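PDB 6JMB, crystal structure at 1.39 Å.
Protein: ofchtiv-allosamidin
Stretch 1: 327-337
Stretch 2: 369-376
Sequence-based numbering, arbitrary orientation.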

ATOM      1  N   MET A 327      12.483   8.064  -2.296  1.00 11.22           N
ATOM      2  CA  MET A 327      11.125   8.559  -2.493  1.00 10.27           C
ATOM      3  C   MET A 327      11.098   9.644  -3.561  1.00 11.54           C
ATOM      4  O   MET A 327      10.195   9.677  -4.402  1.00 12.27           O
ATOM      5  CB  MET A 327      10.577   9.095  -1.165  1.00 13.52           C
ATOM      6  CG  MET A 327       9.073   9.267  -1.110  1.00 14.58           C
ATOM      7  SD  MET A 327       8.192   7.726  -1.416  1.00 15.62           S
ATOM      8  CE  MET A 327       8.643   6.744   0.014  1.00 17.92           C
ATOM      9  N   THR A 328      12.101  10.528  -3.555  1.00 10.69           N
ATOM     10  CA  THR A 328      12.193  11.564  -4.583  1.00 11.12           C
ATOM     11  C   THR A 328      12.283  10.944  -5.976  1.00 12.14           C
ATOM     12  O   THR A 328      11.578  11.358  -6.904  1.00 12.36           O
ATOM     13  CB  THR A 328      13.396  12.472  -4.306  1.00 12.59           C
ATOM     14  OG1 THR A 328      13.194  13.146  -3.054  1.00 13.55           O
ATOM     15  CG2 THR A 328      13.543  13.529  -5.410  1.00 12.85           C
ATOM     16  N   ALA A 329      13.138   9.930  -6.132  1.00 12.03           N
ATOM     17  CA  ALA A 329      13.259   9.257  -7.421  1.00 11.02           C
ATOM     18  C   ALA A 329      11.939   8.624  -7.844  1.00 11.46           C
ATOM     19  O   ALA A 329      11.575   8.661  -9.025  1.00 12.22           O
ATOM     20  CB  ALA A 329      14.381   8.212  -7.375  1.00 12.68           C
ATOM     21  N   LYS A 330      11.210   8.040  -6.894  1.00 11.20           N
ATOM     22  CA  LYS A 330       9.930   7.417  -7.216  1.00 10.81           C
ATOM     23  C   LYS A 330       8.915   8.449  -7.698  1.00 10.85           C
ATOM     24  O   LYS A 330       8.198   8.211  -8.676  1.00 10.64           O
ATOM     25  CB  LYS A 330       9.401   6.672  -5.989  1.00 11.22           C
ATOM     26  CG  LYS A 330      10.019   5.281  -5.801  1.00 12.92           C
ATOM     27  CD  LYS A 330       9.727   4.700  -4.417  1.00 12.68           C
ATOM     28  CE  LYS A 330      10.113   3.224  -4.318  1.00 12.73           C
ATOM     29  NZ  LYS A 330      11.597   3.018  -4.360  1.00 12.61           N
ATOM     30  N   VAL A 331       8.835   9.599  -7.025  1.00 10.98           N
ATOM     31  CA  VAL A 331       7.837  10.588  -7.419  1.00 11.08           C
ATOM     32  C   VAL A 331       8.232  11.252  -8.733  1.00 12.62           C
ATOM     33  O   VAL A 331       7.373  11.575  -9.564  1.00 12.84           O
ATOM     34  CB  VAL A 331       7.577  11.594  -6.283  1.00 10.84           C
ATOM     35  CG1 VAL A 331       6.476  12.571  -6.683  1.00 13.14           C
ATOM     36  CG2 VAL A 331       7.179  10.853  -5.015  1.00 12.75           C
ATOM     37  N   GLU A 332       9.535  11.441  -8.957  1.00 11.52           N
ATOM     38  CA  GLU A 332       9.990  11.954 -10.247  1.00 12.58           C
ATOM     39  C   GLU A 332       9.620  11.003 -11.378  1.00 12.51           C
ATOM     40  O   GLU A 332       9.206  11.440 -12.460  1.00 13.42           O
ATOM     41  CB  GLU A 332      11.496  12.235 -10.204  1.00 14.27           C
ATOM     42  CG  GLU A 332      11.817  13.485  -9.388  1.00 15.83           C
ATOM     43  CD  GLU A 332      13.294  13.694  -9.138  1.00 23.35           C
ATOM     44  OE1 GLU A 332      14.090  12.756  -9.363  1.00 26.40           O
ATOM     45  OE2 GLU A 332      13.657  14.807  -8.701  1.00 24.54           O
ATOM     46  N   TYR A 333       9.745   9.696 -11.139  1.00 12.70           N
ATOM     47  CA  TYR A 333       9.305   8.708 -12.117  1.00 12.49           C
ATOM     48  C   TYR A 333       7.813   8.851 -12.404  1.00 12.10           C
ATOM     49  O   TYR A 333       7.387   8.863 -13.567  1.00 13.35           O
ATOM     50  CB  TYR A 333       9.640   7.300 -11.609  1.00 13.52           C
ATOM     51  CG  TYR A 333       9.136   6.204 -12.517  1.00 12.31           C
ATOM     52  CD1 TYR A 333       7.857   5.684 -12.364  1.00 12.52           C
ATOM     53  CD2 TYR A 333       9.925   5.706 -13.540  1.00 12.76           C
ATOM     54  CE1 TYR A 333       7.378   4.698 -13.203  1.00 12.14           C
ATOM     55  CE2 TYR A 333       9.454   4.711 -14.387  1.00 13.25           C
ATOM     56  CZ  TYR A 333       8.176   4.214 -14.208  1.00 12.79           C
ATOM     57  OH  TYR A 333       7.685   3.238 -15.045  1.00 13.02           O
ATOM     58  N   ALA A 334       6.999   8.955 -11.349  1.00 11.73           N
ATOM     59  CA  ALA A 334       5.561   9.112 -11.532  1.00 11.88           C
ATOM     60  C   ALA A 334       5.242  10.380 -12.312  1.00 13.23           C
ATOM     61  O   ALA A 334       4.383  10.368 -13.205  1.00 13.57           O
ATOM     62  CB  ALA A 334       4.865   9.122 -10.169  1.00 12.38           C
ATOM     63  N   ASN A 335       5.927  11.484 -11.995  1.00 12.60           N
ATOM     64  CA  ASN A 335       5.728  12.720 -12.748  1.00 13.45           C
ATOM     65  C   ASN A 335       6.072  12.526 -14.219  1.00 13.93           C
ATOM     66  O   ASN A 335       5.367  13.031 -15.100  1.00 14.88           O
ATOM     67  CB  ASN A 335       6.601  13.833 -12.163  1.00 13.93           C
ATOM     68  CG  ASN A 335       6.046  14.411 -10.881  1.00 14.56           C
ATOM     69  OD1 ASN A 335       4.871  14.234 -10.565  1.00 15.84           O
ATOM     70  ND2 ASN A 335       6.890  15.134 -10.145  1.00 14.18           N
ATOM     71  N   SER A 336       7.151  11.789 -14.503  1.00 13.97           N
ATOM     72  CA  SER A 336       7.600  11.638 -15.885  1.00 14.71           C
ATOM     73  C   SER A 336       6.585  10.882 -16.732  1.00 16.70           C
ATOM     74  O   SER A 336       6.528  11.079 -17.950  1.00 18.33           O
ATOM     75  CB  SER A 336       8.977  10.972 -15.934  1.00 16.53           C
ATOM     76  OG  SER A 336       8.896   9.590 -15.629  1.00 22.70           O
ATOM     77  N   PHE A 337       5.769  10.029 -16.121  1.00 13.31           N
ATOM     78  CA  PHE A 337       4.731   9.315 -16.851  1.00 14.10           C
ATOM     79  C   PHE A 337       3.340   9.894 -16.630  1.00 13.91           C
ATOM     80  O   PHE A 337       2.346   9.256 -16.997  1.00 15.63           O
ATOM     81  CB  PHE A 337       4.791   7.818 -16.544  1.00 15.34           C
ATOM     82  CG  PHE A 337       5.924   7.126 -17.236  1.00 15.01           C
ATOM     83  CD1 PHE A 337       5.818   6.786 -18.575  1.00 18.93           C
ATOM     84  CD2 PHE A 337       7.118   6.879 -16.576  1.00 15.91           C
ATOM     85  CE1 PHE A 337       6.864   6.174 -19.236  1.00 21.12           C
ATOM     86  CE2 PHE A 337       8.176   6.268 -17.235  1.00 18.07           C
ATOM     87  CZ  PHE A 337       8.046   5.913 -18.567  1.00 19.25           C
ATOM     88  N   THR A 369       6.024  17.635  -1.878  1.00 12.05           N
ATOM     89  CA  THR A 369       6.923  18.618  -2.474  1.00 13.16           C
ATOM     90  C   THR A 369       7.243  18.267  -3.922  1.00 13.62           C
ATOM     91  O   THR A 369       7.163  19.121  -4.813  1.00 13.59           O
ATOM     92  CB  THR A 369       8.205  18.686  -1.639  1.00 14.38           C
ATOM     93  OG1 THR A 369       7.911  19.274  -0.366  1.00 19.52           O
ATOM     94  CG2 THR A 369       9.270  19.510  -2.340  1.00 18.40           C
ATOM     95  N   VAL A 370       7.589  17.006  -4.182  1.00 12.55           N
ATOM     96  CA  VAL A 370       7.978  16.633  -5.537  1.00 13.25           C
ATOM     97  C   VAL A 370       6.786  16.647  -6.490  1.00 13.51           C
ATOM     98  O   VAL A 370       6.933  16.991  -7.672  1.00 13.18           O
ATOM     99  CB  VAL A 370       8.736  15.294  -5.523  1.00 12.97           C
ATOM    100  CG1 VAL A 370       9.151  14.898  -6.934  1.00 15.09           C
ATOM    101  CG2 VAL A 370       9.956  15.403  -4.624  1.00 13.90           C
ATOM    102  N   LEU A 371       5.587  16.290  -6.011  1.00 12.29           N
ATOM    103  CA  LEU A 371       4.397  16.416  -6.849  1.00 13.89           C
ATOM    104  C   LEU A 371       4.092  17.877  -7.163  1.00 14.84           C
ATOM    105  O   LEU A 371       3.730  18.210  -8.297  1.00 17.07           O
ATOM    106  CB  LEU A 371       3.192  15.762  -6.174  1.00 13.39           C
ATOM    107  CG  LEU A 371       3.158  14.237  -6.183  1.00 13.02           C
ATOM    108  CD1 LEU A 371       1.984  13.748  -5.356  1.00 12.62           C
ATOM    109  CD2 LEU A 371       3.045  13.714  -7.604  1.00 14.10           C
ATOM    110  N   ALA A 372       4.218  18.759  -6.172  1.00 13.83           N
ATOM    111  CA  ALA A 372       3.931  20.172  -6.407  1.00 14.75           C
ATOM    112  C   ALA A 372       4.943  20.792  -7.358  1.00 15.25           C
ATOM    113  O   ALA A 372       4.579  21.596  -8.225  1.00 16.52           O
ATOM    114  CB  ALA A 372       3.910  20.933  -5.083  1.00 15.79           C
ATOM    115  N   GLU A 373       6.219  20.424  -7.222  1.00 14.08           N
ATOM    116  CA  GLU A 373       7.256  21.021  -8.056  1.00 14.12           C
ATOM    117  C   GLU A 373       7.239  20.495  -9.484  1.00 15.96           C
ATOM    118  O   GLU A 373       7.712  21.191 -10.392  1.00 16.77           O
ATOM    119  CB  GLU A 373       8.627  20.822  -7.405  1.00 15.51           C
ATOM    120  CG  GLU A 373       8.724  21.527  -6.057  1.00 18.55           C
ATOM    121  CD  GLU A 373      10.044  21.307  -5.343  1.00 23.07           C
ATOM    122  OE1 GLU A 373      10.888  20.536  -5.848  1.00 28.55           O
ATOM    123  OE2 GLU A 373      10.229  21.914  -4.267  1.00 18.42           O
ATOM    124  N   GLY A 374       6.698  19.298  -9.705  1.00 15.67           N
ATOM    125  CA  GLY A 374       6.623  18.723 -11.032  1.00 15.77           C
ATOM    126  C   GLY A 374       7.921  18.173 -11.576  1.00 16.72           C
ATOM    127  O   GLY A 374       7.991  17.889 -12.777  1.00 21.19           O
ATOM    128  N   SER A 375       8.943  17.997 -10.738  1.00 17.77           N
ATOM    129  CA  SER A 375      10.237  17.516 -11.214  1.00 20.07           C
ATOM    130  C   SER A 375      10.093  16.148 -11.866  1.00 20.81           C
ATOM    131  O   SER A 375       9.449  15.251 -11.318  1.00 17.86           O
ATOM    132  CB  SER A 375      11.215  17.424 -10.044  1.00 23.30           C
ATOM    133  OG  SER A 375      11.368  18.682  -9.410  1.00 28.48           O
ATOM    134  N   THR A 376      10.694  15.986 -13.038  1.00 22.76           N
ATOM    135  CA  THR A 376      10.623  14.712 -13.747  1.00 23.71           C
ATOM    136  C   THR A 376      11.998  14.062 -13.819  1.00 27.98           C
ATOM    137  O   THR A 376      12.120  12.892 -14.180  1.00 31.98           O
ATOM    138  CB  THR A 376      10.066  14.879 -15.172  1.00 28.89           C
ATOM    139  OG1 THR A 376      10.916  15.765 -15.912  1.00 32.91           O
ATOM    140  CG2 THR A 376       8.649  15.443 -15.135  1.00 25.71           C
TER
HETATM  141  O   HOH W   1       3.483  16.848 -10.607  1.00 23.29           O

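Stretch 1 is helical from Met327 to Ser336, and stretch 2 supplies the last turn of a second helix, Thr369 to Glu373, before running on as loop. The two axes approach to 9.3 Å and their N-to-C directions differ by 32°, so the helices run in broadly the same sense. Together the stretches bury 449 Å², both sides summed.

Thr369 makes no contact with stretch 1; the packing begins at Val370, whose CA lies 6.3 Å from the CA of Val331. Its CA-to-CB bond points toward stretch 1, and its side chain fits as a knob among Thr328, Val331, Glu332 and Asn335. Val370 CG1 lies 3.6 Å from Val331 CG1, a van der Waals contact between branched apolar side chains, while Val370 CG2 meets Thr328 CG2 at 4.1 Å. Val370 O accepts a hydrogen bond from Asn335 ND2 at 3.1 Å (149° at hydrogen). Leu371 starts sideways, but its end comes nearer, placing CD2 3.7 Å from Val331 CG1. Its carbonyl also joins the interface through a water whose oxygen donates to both Leu371 O (2.7 Å) and Asn335 OD1 (3.0 Å).

Ala372 and Glu373 make no contact with stretch 1. Gly374 N still donates a helical hydrogen bond to Val370 O (3.1 Å), but its positive phi of 76° takes the residue out of helical geometry, and the chain turns into the loop.

Asn335 ND2, already bonded to Val370 O, also donates to Ser375 O at 2.8 Å and a straighter 167°, so one amide group ties the final helical turn to the loop that follows it. Ser375 O additionally receives a CA-H...O contact from Glu332 CA, at 3.5 Å and 152°.

At Thr376 the backbones come close, 4.5 Å between its CA and Glu332 CA. Thr376 CG2 rests 4.0 Å from Asn335 CB, extending the contact with carbon packing rather than another hydrogen bond.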